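Local coordinates for genome polyprotein (Chicken sicinivirus JSY, PDB 6QWT) that probably synthesises viral RNA on an RNA template, this chain being the 3Dpol RNA-dependent RNA polymerase portion of the polyprotein, at residues A[53-58]-A[172-177]; A[110-115]-A[150-155]; A[118-123]-A[178-183]; A[188-193]-A[269-274]; A[278-281]-A[286-289]. All coordinates share one frame; numbering follows the deposited sequence.

Contacts 1, 2 and 5 all reach one mixed five-stranded sheet: contact 5 is a hairpin within it, contact 2 sets a loop beside strand 152-157, and contact 1 packs the end of helix 50-54 against strand 174-177. Direct backbone hydrogen bonds carry contact 5, whereas contacts 1 and 2 have only waters joining their backbones. Contacts 3 and 4 share helix 180-189, near its start and at its end, and are buried; the first sets an arginine against isoleucines, the second is purely apolar and aromatic across its segments. Contact 5 is likewise largely buried, while contacts 1 and 2 are only partly so. Glu176 of contact 1 reaches His280 of contact 5.

Contact 1. Residues A[53-58]-A[172-177]; sequences VAFSAA and TRLIEA. Unlike the reference sequence in segment 53-58: Ala57 (reference Lys), Ala58 (reference Gln).
Leu174 meets Phe55 with both of its methyl groups. CD1 sits over a face of the aromatic ring, 4.2 Å from the centroid and 18° off the normal, which qualifies as a CH-pi contact; Leu174 CD2 lies 3.9 Å from Phe55 CZ, at the far end of the ring. The two side chains cross at roughly a right angle. Phe55 CG stands anti to its own carbonyl carbon (chi1 -75°), which carries the ring to the leucine although its CB does not point directly at the strand. Beside them, Ala54 CB rests 3.6 Å from Thr172 O. Strand 174-177 is an outer strand of the mixed five-stranded sheet, probably part of the fingers of the polymerase, and the chain leaving helix 50-54 covers its start. No direct hydrogen bond joins the segments; instead one water donates to Ala54 O (2.9 Å) and to Thr172 O (3.1 Å). Further out, Phe55 opens a type I turn ending at Ala58, and both Ser56 N and Ser56 OG donate to Val53 O, the latter at 2.8 Å. The Phe55 ring also meets that of Phe282 edge-to-face.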
# COMPACT_ATOMS: atom_id res chain seq x y z
N VAL A 53 1.22 22.16 -1.40
CA VAL A 53 1.52 21.32 -0.25
C VAL A 53 1.61 19.85 -0.66
O VAL A 53 2.48 19.11 -0.17
CB VAL A 53 0.47 21.53 0.86
CG1 VAL A 53 0.75 20.61 2.05
CG2 VAL A 53 0.44 22.99 1.29
N ALA A 54 0.74 19.40 -1.57
CA ALA A 54 0.73 17.99 -1.95
C ALA A 54 2.03 17.57 -2.63
O ALA A 54 2.39 16.39 -2.58
CB ALA A 54 -0.46 17.69 -2.86
N PHE A 55 2.73 18.50 -3.27
CA PHE A 55 3.98 18.20 -3.95
C PHE A 55 5.20 18.73 -3.20
O PHE A 55 6.30 18.71 -3.75
CB PHE A 55 3.96 18.76 -5.37
CG PHE A 55 3.11 17.96 -6.33
CD1 PHE A 55 1.77 18.25 -6.50
CD2 PHE A 55 3.67 16.92 -7.06
CE1 PHE A 55 0.99 17.52 -7.37
CE2 PHE A 55 2.90 16.18 -7.94
CZ PHE A 55 1.56 16.48 -8.10
N SER A 56 5.02 19.19 -1.96
CA SER A 56 6.11 19.86 -1.26
C SER A 56 7.21 18.89 -0.85
O SER A 56 8.38 19.29 -0.73
CB SER A 56 5.58 20.61 -0.04
OG SER A 56 4.97 19.73 0.89
N ALA A 57 6.87 17.62 -0.61
CA ALA A 57 7.88 16.64 -0.24
C ALA A 57 8.59 16.04 -1.44
O ALA A 57 9.58 15.31 -1.26
CB ALA A 57 7.24 15.53 0.59
N ALA A 58 8.12 16.30 -2.65
CA ALA A 58 8.81 15.86 -3.85
C ALA A 58 9.90 16.86 -4.24
O ALA A 58 9.90 18.01 -3.80
CB ALA A 58 7.82 15.68 -5.01
N THR A 172 -2.88 16.78 1.76
CA THR A 172 -3.62 15.69 1.14
C THR A 172 -2.68 14.88 0.26
O THR A 172 -1.80 15.44 -0.41
CB THR A 172 -4.80 16.23 0.33
OG1 THR A 172 -4.37 16.55 -1.00
CG2 THR A 172 -5.34 17.47 1.00
N ARG A 173 -2.86 13.56 0.28
CA ARG A 173 -1.95 12.66 -0.40
C ARG A 173 -2.27 12.59 -1.89
O ARG A 173 -3.30 13.06 -2.36
CB ARG A 173 -2.00 11.27 0.23
CG ARG A 173 -1.75 11.26 1.73
CD ARG A 173 -1.49 9.85 2.24
NE ARG A 173 -2.73 9.08 2.35
CZ ARG A 173 -2.79 7.75 2.29
NH1 ARG A 173 -1.68 7.05 2.13
NH2 ARG A 173 -3.96 7.13 2.39
N LEU A 174 -1.35 11.98 -2.63
CA LEU A 174 -1.52 11.75 -4.05
C LEU A 174 -1.87 10.29 -4.30
O LEU A 174 -1.41 9.40 -3.58
CB LEU A 174 -0.24 12.11 -4.82
CG LEU A 174 0.22 13.56 -4.73
CD1 LEU A 174 1.69 13.67 -5.08
CD2 LEU A 174 -0.62 14.44 -5.64
N ILE A 175 -2.72 10.06 -5.30
CA ILE A 175 -3.02 8.72 -5.78
C ILE A 175 -2.69 8.68 -7.26
O ILE A 175 -3.14 9.54 -8.03
CB ILE A 175 -4.49 8.32 -5.51
CG1 ILE A 175 -4.82 6.98 -6.16
CG2 ILE A 175 -5.45 9.42 -5.96
CD1 ILE A 175 -6.21 6.47 -5.83
N GLU A 176 -1.88 7.70 -7.66
CA GLU A 176 -1.38 7.61 -9.02
C GLU A 176 -1.70 6.24 -9.58
O GLU A 176 -1.47 5.22 -8.91
CB GLU A 176 0.13 7.89 -9.06
CG GLU A 176 0.58 8.99 -8.10
CD GLU A 176 1.88 9.66 -8.51
OE1 GLU A 176 2.85 9.63 -7.72
OE2 GLU A 176 1.93 10.22 -9.63
N ALA A 177 -2.22 6.21 -10.80
CA ALA A 177 -2.67 4.97 -11.43
C ALA A 177 -1.90 4.75 -12.73
O ALA A 177 -1.80 5.65 -13.56
CB ALA A 177 -4.18 5.01 -11.71
O HOH W 1 1.00 14.34 -1.10

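Contact 2. Residues A[110-115]-A[150-155]; sequences AGYPWC and DYFYTT
The loop before strand 124-126 runs beside strand 152-157, and Tyr112 is the residue that brings it against Phe152 and Thr154. Tyr112 CB touches Thr154 CG2 at 3.6 Å, and the same methyl lies 4.3 Å from Cys115 SG. With chi1 of 56°, Thr154 holds CG2 anti to its carbonyl carbon and facing the loop, while OG1 bonds to Ala177 O of the next strand. The Tyr112 and Phe152 rings meet obliquely: their planes stand at 79°, the centroids are 6.0 Å apart, and the closest atoms are the two CD2 carbons.

Between the backbones, two waters replace direct bonds. One takes the N-H of Tyr112 and donates to Phe152 O at 2.7 Å; the other donates to Tyr112 O and accepts from Phe152 N at 2.9 Å, lying in the plane of the Phe152 ring at its edge. The pattern recalls a hydrogen-bonded antiparallel pair with water inserted, so the loop flanks the strand without joining the sheet. A cis peptide precedes Pro113, whose CB lies over one face of the Tyr112 ring, toward its rim. Tyr112 OH is anchored by Pro11 O near the amino terminus. Phe152, in turn, meets Trp286 edge-to-face and Lys279 through a cation-pi contact, both on the hairpin 277-290.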
# COMPACT_ATOMS: atom_id res chain seq x y z
N ALA A 110 -8.84 2.66 -16.47
CA ALA A 110 -7.99 2.11 -17.52
C ALA A 110 -6.69 2.88 -17.68
O ALA A 110 -5.78 2.40 -18.37
CB ALA A 110 -8.75 2.09 -18.84
N GLY A 111 -6.56 4.05 -17.05
CA GLY A 111 -5.34 4.82 -17.12
C GLY A 111 -5.18 5.55 -18.44
O GLY A 111 -5.97 5.42 -19.37
N TYR A 112 -4.11 6.34 -18.51
CA TYR A 112 -3.84 7.19 -19.67
C TYR A 112 -3.20 6.37 -20.79
O TYR A 112 -2.29 5.57 -20.54
CB TYR A 112 -2.91 8.34 -19.27
CG TYR A 112 -2.92 9.46 -20.27
CD1 TYR A 112 -3.91 10.44 -20.25
CD2 TYR A 112 -1.94 9.54 -21.26
CE1 TYR A 112 -3.92 11.46 -21.17
CE2 TYR A 112 -1.95 10.56 -22.19
CZ TYR A 112 -2.94 11.52 -22.14
OH TYR A 112 -2.95 12.54 -23.05
N PRO A 113 -3.63 6.56 -22.05
CA PRO A 113 -4.67 7.51 -22.46
C PRO A 113 -6.08 6.93 -22.54
O PRO A 113 -6.99 7.65 -22.95
CB PRO A 113 -4.19 7.93 -23.86
CG PRO A 113 -3.58 6.67 -24.40
CD PRO A 113 -2.98 5.93 -23.21
N TRP A 114 -6.24 5.65 -22.18
CA TRP A 114 -7.55 5.01 -22.30
C TRP A 114 -8.61 5.73 -21.48
O TRP A 114 -9.73 5.94 -21.95
CB TRP A 114 -7.46 3.54 -21.86
CG TRP A 114 -6.24 2.82 -22.34
CD1 TRP A 114 -5.06 2.65 -21.67
CD2 TRP A 114 -6.08 2.15 -23.60
NE1 TRP A 114 -4.18 1.92 -22.43
CE2 TRP A 114 -4.78 1.60 -23.62
CE3 TRP A 114 -6.90 1.96 -24.71
CZ2 TRP A 114 -4.29 0.88 -24.70
CZ3 TRP A 114 -6.41 1.24 -25.79
CH2 TRP A 114 -5.12 0.71 -25.78
N CYS A 115 -8.27 6.14 -20.25
CA CYS A 115 -9.22 6.72 -19.31
C CYS A 115 -9.79 8.05 -19.80
O CYS A 115 -10.53 8.72 -19.08
CB CYS A 115 -8.56 6.92 -17.95
SG CYS A 115 -7.29 8.20 -17.99
N ASP A 150 7.13 2.60 -21.97
CA ASP A 150 7.00 4.06 -22.06
C ASP A 150 5.53 4.41 -21.84
O ASP A 150 4.70 4.26 -22.75
CB ASP A 150 7.50 4.55 -23.42
CG ASP A 150 7.53 6.06 -23.53
OD1 ASP A 150 7.34 6.75 -22.51
OD2 ASP A 150 7.75 6.56 -24.65
N TYR A 151 5.20 4.89 -20.64
CA TYR A 151 3.80 5.10 -20.28
C TYR A 151 3.72 6.16 -19.19
O TYR A 151 4.72 6.51 -18.56
CB TYR A 151 3.15 3.79 -19.82
CG TYR A 151 3.82 3.16 -18.61
CD1 TYR A 151 3.42 3.50 -17.33
CD2 TYR A 151 4.85 2.24 -18.77
CE1 TYR A 151 4.03 2.93 -16.22
CE2 TYR A 151 5.46 1.67 -17.66
CZ TYR A 151 5.05 2.02 -16.40
OH TYR A 151 5.65 1.46 -15.29
N PHE A 152 2.50 6.65 -18.97
CA PHE A 152 2.23 7.74 -18.04
C PHE A 152 1.42 7.24 -16.85
O PHE A 152 0.44 6.50 -17.03
CB PHE A 152 1.44 8.86 -18.73
CG PHE A 152 2.27 9.73 -19.64
CD1 PHE A 152 2.98 10.80 -19.13
CD2 PHE A 152 2.31 9.49 -21.00
CE1 PHE A 152 3.74 11.61 -19.97
CE2 PHE A 152 3.06 10.29 -21.84
CZ PHE A 152 3.77 11.35 -21.32
N TYR A 153 1.83 7.64 -15.65
CA TYR A 153 0.96 7.55 -14.48
C TYR A 153 0.04 8.76 -14.45
O TYR A 153 0.49 9.89 -14.65
CB TYR A 153 1.78 7.49 -13.19
CG TYR A 153 2.50 6.18 -12.95
CD1 TYR A 153 1.93 5.17 -12.18
CD2 TYR A 153 3.77 5.96 -13.49
CE1 TYR A 153 2.60 3.97 -11.96
CE2 TYR A 153 4.44 4.77 -13.27
CZ TYR A 153 3.86 3.78 -12.51
OH TYR A 153 4.54 2.60 -12.30
N THR A 154 -1.25 8.53 -14.20
CA THR A 154 -2.18 9.62 -13.94
C THR A 154 -2.15 9.96 -12.46
O THR A 154 -2.33 9.08 -11.61
CB THR A 154 -3.61 9.26 -14.36
OG1 THR A 154 -4.01 8.06 -13.69
CG2 THR A 154 -3.68 9.05 -15.86
N THR A 155 -1.92 11.23 -12.14
CA THR A 155 -1.77 11.69 -10.77
C THR A 155 -3.00 12.50 -10.35
O THR A 155 -3.42 13.41 -11.07
CB THR A 155 -0.51 12.54 -10.61
OG1 THR A 155 0.63 11.79 -11.02
CG2 THR A 155 -0.33 12.97 -9.16
O HOH W 2 -2.10 6.08 -16.31
O HOH W 3 0.39 5.99 -20.86

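Contact 3. Residues A[118-123]-A[178-183]; sequences LNRRSL and APIHAI. Unlike the reference sequence in segment 118-123: Leu118 (reference Arg).
Arg120 and Leu123 are the residues of 118-123 that reach Ile180 and Ile183 at the start of helix 180-189. Just ahead of them, Asn119 shapes the turn: its OD1 accepts from Ser122 N at 3.2 Å, an Asx motif in which the donor stands well above the carbonyl plane rather than on a lone pair.

Arg120 follows, extended from CG to NE, so that the guanidinium is carried to the helix although its CB does not point there. Ile180 CD1 lies over one face of this flat group, nearest to Arg120 NE at 3.6 Å, and Ile183 CD1 approaches Arg120 NH2 to 3.4 Å with the two side chains crossing at about a right angle. At the edge of the guanidinium, in its plane, a water accepts from Arg120 NH2 (2.9 Å) and donates to Ala178 O (2.8 Å). Arg120 NH1 bonds to Asp105 O, and NE makes a weak bond to Ser109 O.

Leu123 closes a short 3-10 segment, its N donating to Arg120 O. Its CD1 packs at 3.8 Å on Ile180 CG2, the two side chains sliding past each other in opposite directions. Ile180 thus splits its branches: with CG1 anti to the backbone N (chi1 180°), CD1 serves the arginine and CG2 the leucine. Pro179 holds the N-cap position of the helix. The arginine's N-H groups are thus directed at backbone carbonyls and a water, which would probably help to offset the cost of burying the charge, while the methyls of Ile180 and Ile183 meet the guanidinium; the polar link to 178-183 runs through the water on Ala178 O.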
# COMPACT_ATOMS: atom_id res chain seq x y z
N LEU A 118 -12.70 5.83 -22.44
CA LEU A 118 -12.94 4.40 -22.35
C LEU A 118 -12.67 3.92 -20.93
O LEU A 118 -11.77 4.43 -20.25
CB LEU A 118 -12.05 3.64 -23.35
CG LEU A 118 -12.65 2.51 -24.18
CD1 LEU A 118 -14.09 2.81 -24.55
CD2 LEU A 118 -11.81 2.28 -25.42
N ASN A 119 -13.45 2.93 -20.50
CA ASN A 119 -13.22 2.29 -19.22
C ASN A 119 -12.53 0.94 -19.45
O ASN A 119 -12.25 0.54 -20.58
CB ASN A 119 -14.53 2.14 -18.44
CG ASN A 119 -15.49 1.15 -19.08
OD1 ASN A 119 -15.30 0.71 -20.22
ND2 ASN A 119 -16.54 0.79 -18.35
N ARG A 120 -12.24 0.24 -18.35
CA ARG A 120 -11.43 -0.97 -18.44
C ARG A 120 -12.19 -2.10 -19.14
O ARG A 120 -11.64 -2.77 -20.01
CB ARG A 120 -10.99 -1.41 -17.05
CG ARG A 120 -9.51 -1.18 -16.78
CD ARG A 120 -9.03 -1.93 -15.55
NE ARG A 120 -7.79 -1.36 -15.04
CZ ARG A 120 -7.13 -1.83 -13.98
NH1 ARG A 120 -7.60 -2.87 -13.31
NH2 ARG A 120 -6.01 -1.24 -13.59
N ARG A 121 -13.46 -2.30 -18.77
CA ARG A 121 -14.23 -3.42 -19.31
C ARG A 121 -14.37 -3.33 -20.83
O ARG A 121 -14.46 -4.36 -21.50
CB ARG A 121 -15.60 -3.47 -18.64
CG ARG A 121 -16.52 -4.57 -19.16
CD ARG A 121 -15.90 -5.95 -19.00
NE ARG A 121 -16.72 -7.00 -19.61
CZ ARG A 121 -16.63 -7.37 -20.88
NH1 ARG A 121 -15.76 -6.78 -21.69
NH2 ARG A 121 -17.41 -8.33 -21.35
N SER A 122 -14.39 -2.12 -21.38
CA SER A 122 -14.59 -1.95 -22.82
C SER A 122 -13.45 -2.54 -23.65
O SER A 122 -13.66 -2.87 -24.82
CB SER A 122 -14.75 -0.47 -23.16
OG SER A 122 -15.90 0.07 -22.54
N LEU A 123 -12.26 -2.68 -23.07
CA LEU A 123 -11.09 -3.11 -23.82
C LEU A 123 -10.94 -4.63 -23.90
O LEU A 123 -9.97 -5.11 -24.48
CB LEU A 123 -9.82 -2.51 -23.20
CG LEU A 123 -9.81 -0.99 -23.09
CD1 LEU A 123 -8.80 -0.53 -22.05
CD2 LEU A 123 -9.53 -0.37 -24.44
N ALA A 178 -1.35 3.55 -12.88
CA ALA A 178 -0.69 3.17 -14.12
C ALA A 178 -1.73 2.75 -15.16
O ALA A 178 -2.84 2.35 -14.82
CB ALA A 178 0.29 2.02 -13.86
N PRO A 179 -1.39 2.85 -16.45
CA PRO A 179 -2.34 2.44 -17.49
C PRO A 179 -2.45 0.92 -17.57
O PRO A 179 -1.57 0.17 -17.15
CB PRO A 179 -1.74 3.03 -18.77
CG PRO A 179 -0.29 3.18 -18.48
CD PRO A 179 -0.16 3.44 -17.01
N ILE A 180 -3.57 0.48 -18.15
CA ILE A 180 -3.93 -0.94 -18.14
C ILE A 180 -2.90 -1.77 -18.90
O ILE A 180 -2.58 -2.90 -18.51
CB ILE A 180 -5.36 -1.14 -18.69
CG1 ILE A 180 -5.73 -2.63 -18.69
CG2 ILE A 180 -5.50 -0.54 -20.08
CD1 ILE A 180 -5.76 -3.26 -17.31
N HIS A 181 -2.35 -1.23 -19.99
CA HIS A 181 -1.37 -2.00 -20.75
C HIS A 181 -0.04 -2.11 -20.01
O HIS A 181 0.67 -3.11 -20.16
CB HIS A 181 -1.16 -1.39 -22.15
CG HIS A 181 -0.60 -0.00 -22.13
ND1 HIS A 181 -1.33 1.10 -21.74
CD2 HIS A 181 0.62 0.47 -22.50
CE1 HIS A 181 -0.59 2.19 -21.85
NE2 HIS A 181 0.60 1.83 -22.31
N ALA A 182 0.31 -1.10 -19.20
CA ALA A 182 1.51 -1.22 -18.37
C ALA A 182 1.28 -2.17 -17.20
O ALA A 182 2.23 -2.82 -16.75
CB ALA A 182 1.93 0.16 -17.86
N ILE A 183 0.05 -2.26 -16.71
CA ILE A 183 -0.24 -3.15 -15.59
C ILE A 183 -0.18 -4.60 -16.04
O ILE A 183 0.39 -5.46 -15.35
CB ILE A 183 -1.60 -2.79 -14.97
CG1 ILE A 183 -1.43 -1.63 -13.98
CG2 ILE A 183 -2.22 -4.00 -14.29
CD1 ILE A 183 -2.65 -0.76 -13.86
O HOH W 4 -5.14 0.92 -15.34

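Contact 4. Residues A[188-193]-A[269-274]; sequences MLFGGL and QKYVQS
Phe190, Tyr271 and Val272, joined by Leu189, make the contact, and across it every interaction is apolar or aromatic. Among the contacts of methyl groups, Leu189 CD1 lies 3.8 Å from Tyr271 CB and also borders the tyrosine ring near CD1. Phe190 CZ meets Val272 CG2, again at 3.8 Å, the side chains crossing at about a right angle.

The aromatic pair is closer. Phe190 CE2 comes to 3.4 Å from Tyr271 CD2, while Tyr271 CG lies in the plane of the phenylalanine ring at its edge. The rings are nevertheless oblique overall, with planes at 58° and centroids 5.6 Å apart. Phe190 sits where helix 180-189 gives way to helix 191-198: it is the first residue to leave helical torsions after the former and holds the N-cap position of the latter, and from this joint its side chain reaches helix 267-276. Tyr271 CG is anti to the backbone N (chi1 -166°), which sets its ring beside both Leu189 and Phe190.

Polar interactions lie within the helix or reach beyond the contact. Ser274 OG donates to Tyr271 O at 2.7 Å and stands 4.2 Å above the plane of the Tyr271 ring, over its centre. Tyr271 OH is bonded to Ala182 O, one further tie to helix 180-189, and Ser274 OG also bonds with Tyr151 OH of the chain leading into strand 152-157.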
# COMPACT_ATOMS: atom_id res chain seq x y z
N MET A 188 2.78 -9.67 -16.25
CA MET A 188 3.43 -10.74 -16.99
C MET A 188 4.86 -10.94 -16.51
O MET A 188 5.26 -12.05 -16.15
CB MET A 188 3.39 -10.43 -18.49
CG MET A 188 2.01 -10.58 -19.12
SD MET A 188 1.95 -9.98 -20.82
CE MET A 188 2.94 -11.23 -21.66
N LEU A 189 5.65 -9.86 -16.47
CA LEU A 189 7.06 -9.96 -16.13
C LEU A 189 7.26 -10.41 -14.68
O LEU A 189 8.12 -11.25 -14.40
CB LEU A 189 7.76 -8.62 -16.36
CG LEU A 189 7.81 -8.09 -17.79
CD1 LEU A 189 8.35 -6.67 -17.81
CD2 LEU A 189 8.66 -9.00 -18.66
N PHE A 190 6.49 -9.84 -13.76
CA PHE A 190 6.68 -10.07 -12.33
C PHE A 190 5.59 -10.94 -11.71
O PHE A 190 5.57 -11.09 -10.48
CB PHE A 190 6.76 -8.72 -11.60
CG PHE A 190 7.84 -7.82 -12.11
CD1 PHE A 190 9.15 -7.97 -11.68
CD2 PHE A 190 7.54 -6.81 -13.02
CE1 PHE A 190 10.15 -7.13 -12.16
CE2 PHE A 190 8.54 -5.98 -13.50
CZ PHE A 190 9.84 -6.14 -13.07
N GLY A 191 4.70 -11.51 -12.52
CA GLY A 191 3.62 -12.31 -11.97
C GLY A 191 4.10 -13.53 -11.20
O GLY A 191 3.50 -13.92 -10.20
N GLY A 192 5.18 -14.15 -11.68
CA GLY A 192 5.77 -15.25 -10.92
C GLY A 192 6.24 -14.82 -9.55
O GLY A 192 6.05 -15.54 -8.56
N LEU A 193 6.86 -13.64 -9.46
CA LEU A 193 7.23 -13.10 -8.16
C LEU A 193 5.99 -12.76 -7.34
O LEU A 193 5.93 -13.07 -6.14
CB LEU A 193 8.11 -11.86 -8.34
CG LEU A 193 8.54 -11.14 -7.06
CD1 LEU A 193 9.46 -12.01 -6.21
CD2 LEU A 193 9.22 -9.82 -7.40
N GLN A 269 14.96 -5.18 -16.03
CA GLN A 269 15.60 -3.93 -15.64
C GLN A 269 14.91 -2.73 -16.27
O GLN A 269 14.77 -1.68 -15.62
CB GLN A 269 17.08 -3.95 -16.03
CG GLN A 269 17.93 -4.94 -15.25
CD GLN A 269 18.34 -6.14 -16.08
OE1 GLN A 269 17.55 -6.64 -16.89
NE2 GLN A 269 19.56 -6.61 -15.88
N LYS A 270 14.46 -2.86 -17.52
CA LYS A 270 13.83 -1.73 -18.19
C LYS A 270 12.48 -1.40 -17.57
O LYS A 270 12.11 -0.22 -17.46
CB LYS A 270 13.68 -2.03 -19.69
CG LYS A 270 15.00 -1.96 -20.46
CD LYS A 270 15.26 -0.55 -20.98
CE LYS A 270 16.68 -0.40 -21.51
NZ LYS A 270 17.60 0.23 -20.53
N TYR A 271 11.72 -2.42 -17.15
CA TYR A 271 10.44 -2.13 -16.50
C TYR A 271 10.65 -1.49 -15.14
O TYR A 271 9.90 -0.58 -14.75
CB TYR A 271 9.60 -3.39 -16.37
CG TYR A 271 8.15 -3.09 -16.01
CD1 TYR A 271 7.18 -2.99 -16.99
CD2 TYR A 271 7.77 -2.90 -14.69
CE1 TYR A 271 5.86 -2.70 -16.67
CE2 TYR A 271 6.46 -2.61 -14.35
CZ TYR A 271 5.51 -2.52 -15.35
OH TYR A 271 4.20 -2.24 -15.02
N VAL A 272 11.65 -1.95 -14.39
CA VAL A 272 11.94 -1.32 -13.10
C VAL A 272 12.41 0.12 -13.30
O VAL A 272 12.11 0.99 -12.48
CB VAL A 272 12.97 -2.16 -12.32
CG1 VAL A 272 13.37 -1.47 -11.02
CG2 VAL A 272 12.40 -3.54 -12.03
N GLN A 273 13.11 0.40 -14.40
CA GLN A 273 13.49 1.77 -14.69
C GLN A 273 12.26 2.65 -14.90
O GLN A 273 12.23 3.81 -14.47
CB GLN A 273 14.41 1.84 -15.91
CG GLN A 273 14.90 3.25 -16.20
CD GLN A 273 15.90 3.32 -17.33
OE1 GLN A 273 15.75 2.67 -18.36
NE2 GLN A 273 16.95 4.12 -17.14
N SER A 274 11.22 2.11 -15.55
CA SER A 274 9.98 2.86 -15.72
C SER A 274 9.26 3.10 -14.40
O SER A 274 8.27 3.83 -14.38
CB SER A 274 9.05 2.13 -16.69
OG SER A 274 8.29 1.13 -16.04

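Contact 5. Residues A[278-281]-A[286-289]; sequences SKHV and WYIM
His280 faces Tyr287 across the hairpin of strands 277-282 and 285-290, as a hydrogen-bonded antiparallel pair: His280 N donates to Tyr287 O at 2.8 Å and Tyr287 N to His280 O at 3.2 Å. Tyr287 takes the cramped chi1 near 59°, between backbone N and carbonyl carbon, which folds its ring over the neighbour. His280 CB lies 3.7 Å from the ring centroid, 25° off the normal, a CH-pi contact; the two rings are almost parallel (7°) but slid apart, with little overlap.

Val281 and Trp286 form a non-hydrogen-bonded pair on the other face. Val281 CG2 sits 3.4 Å from the centroid of the tryptophan six-membered ring, almost exactly on its normal, while Lys279 and Ile288 pack alongside at the next such pair.

The outer bonded pair is Ser278 with Met289, through reciprocal N-H to O bonds. Ser278 OG and His280 NE2 are 2.6 Å apart and hydrogen-bonded, with either as donor, and Met289 CB packs at 3.7 Å from His280 NE2. His280 ND1 bonds to Glu176 OE2 of strand 174-177. Both ring nitrogens are thus engaged, which fixes the imidazole's rotation, and the nearby carboxylate would probably help to stabilise a proton on ND1.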
# COMPACT_ATOMS: atom_id res chain seq x y z
N SER A 278 9.96 7.63 -13.75
CA SER A 278 8.59 7.45 -14.21
C SER A 278 8.03 8.75 -14.77
O SER A 278 8.42 9.85 -14.38
CB SER A 278 7.71 6.98 -13.05
OG SER A 278 7.76 7.90 -11.97
N LYS A 279 7.08 8.61 -15.70
CA LYS A 279 6.38 9.73 -16.30
C LYS A 279 5.02 9.90 -15.65
O LYS A 279 4.31 8.92 -15.40
CB LYS A 279 6.21 9.54 -17.81
CG LYS A 279 7.53 9.46 -18.56
CD LYS A 279 7.38 8.71 -19.88
CE LYS A 279 6.61 9.54 -20.88
NZ LYS A 279 6.49 8.85 -22.20
N HIS A 280 4.65 11.15 -15.37
CA HIS A 280 3.42 11.46 -14.67
C HIS A 280 2.67 12.57 -15.40
O HIS A 280 3.27 13.39 -16.10
CB HIS A 280 3.68 11.90 -13.22
CG HIS A 280 4.40 10.88 -12.40
ND1 HIS A 280 3.81 10.22 -11.35
CD2 HIS A 280 5.68 10.43 -12.46
CE1 HIS A 280 4.68 9.40 -10.80
NE2 HIS A 280 5.82 9.50 -11.46
N VAL A 281 1.35 12.60 -15.21
CA VAL A 281 0.52 13.69 -15.70
C VAL A 281 -0.47 14.07 -14.59
O VAL A 281 -1.29 13.24 -14.17
CB VAL A 281 -0.21 13.36 -17.01
CG1 VAL A 281 -1.04 12.07 -16.90
CG2 VAL A 281 -1.07 14.53 -17.45
N TRP A 286 2.86 17.94 -16.95
CA TRP A 286 3.58 16.76 -17.39
C TRP A 286 5.00 16.81 -16.84
O TRP A 286 5.70 17.82 -17.01
CB TRP A 286 3.60 16.67 -18.91
CG TRP A 286 2.25 16.79 -19.53
CD1 TRP A 286 1.55 17.94 -19.76
CD2 TRP A 286 1.42 15.72 -20.00
NE1 TRP A 286 0.34 17.65 -20.35
CE2 TRP A 286 0.23 16.29 -20.50
CE3 TRP A 286 1.56 14.33 -20.03
CZ2 TRP A 286 -0.80 15.53 -21.04
CZ3 TRP A 286 0.53 13.57 -20.57
CH2 TRP A 286 -0.63 14.17 -21.06
N TYR A 287 5.43 15.74 -16.18
CA TYR A 287 6.73 15.73 -15.53
C TYR A 287 7.21 14.29 -15.37
O TYR A 287 6.43 13.34 -15.49
CB TYR A 287 6.69 16.45 -14.18
CG TYR A 287 5.71 15.85 -13.20
CD1 TYR A 287 4.36 16.19 -13.23
CD2 TYR A 287 6.13 14.93 -12.24
CE1 TYR A 287 3.46 15.64 -12.34
CE2 TYR A 287 5.23 14.37 -11.34
CZ TYR A 287 3.90 14.73 -11.40
OH TYR A 287 3.01 14.18 -10.51
N ILE A 288 8.50 14.16 -15.10
CA ILE A 288 9.15 12.88 -14.84
C ILE A 288 9.71 12.92 -13.43
O ILE A 288 10.31 13.92 -13.03
CB ILE A 288 10.26 12.58 -15.87
CG1 ILE A 288 9.66 12.00 -17.15
CG2 ILE A 288 11.31 11.64 -15.29
CD1 ILE A 288 10.61 11.98 -18.33
N MET A 289 9.47 11.85 -12.67
CA MET A 289 10.01 11.72 -11.33
C MET A 289 11.22 10.79 -11.37
O MET A 289 11.10 9.63 -11.79
CB MET A 289 8.96 11.19 -10.36
CG MET A 289 8.00 12.26 -9.85
SD MET A 289 8.83 13.51 -8.84
CE MET A 289 7.60 14.82 -8.81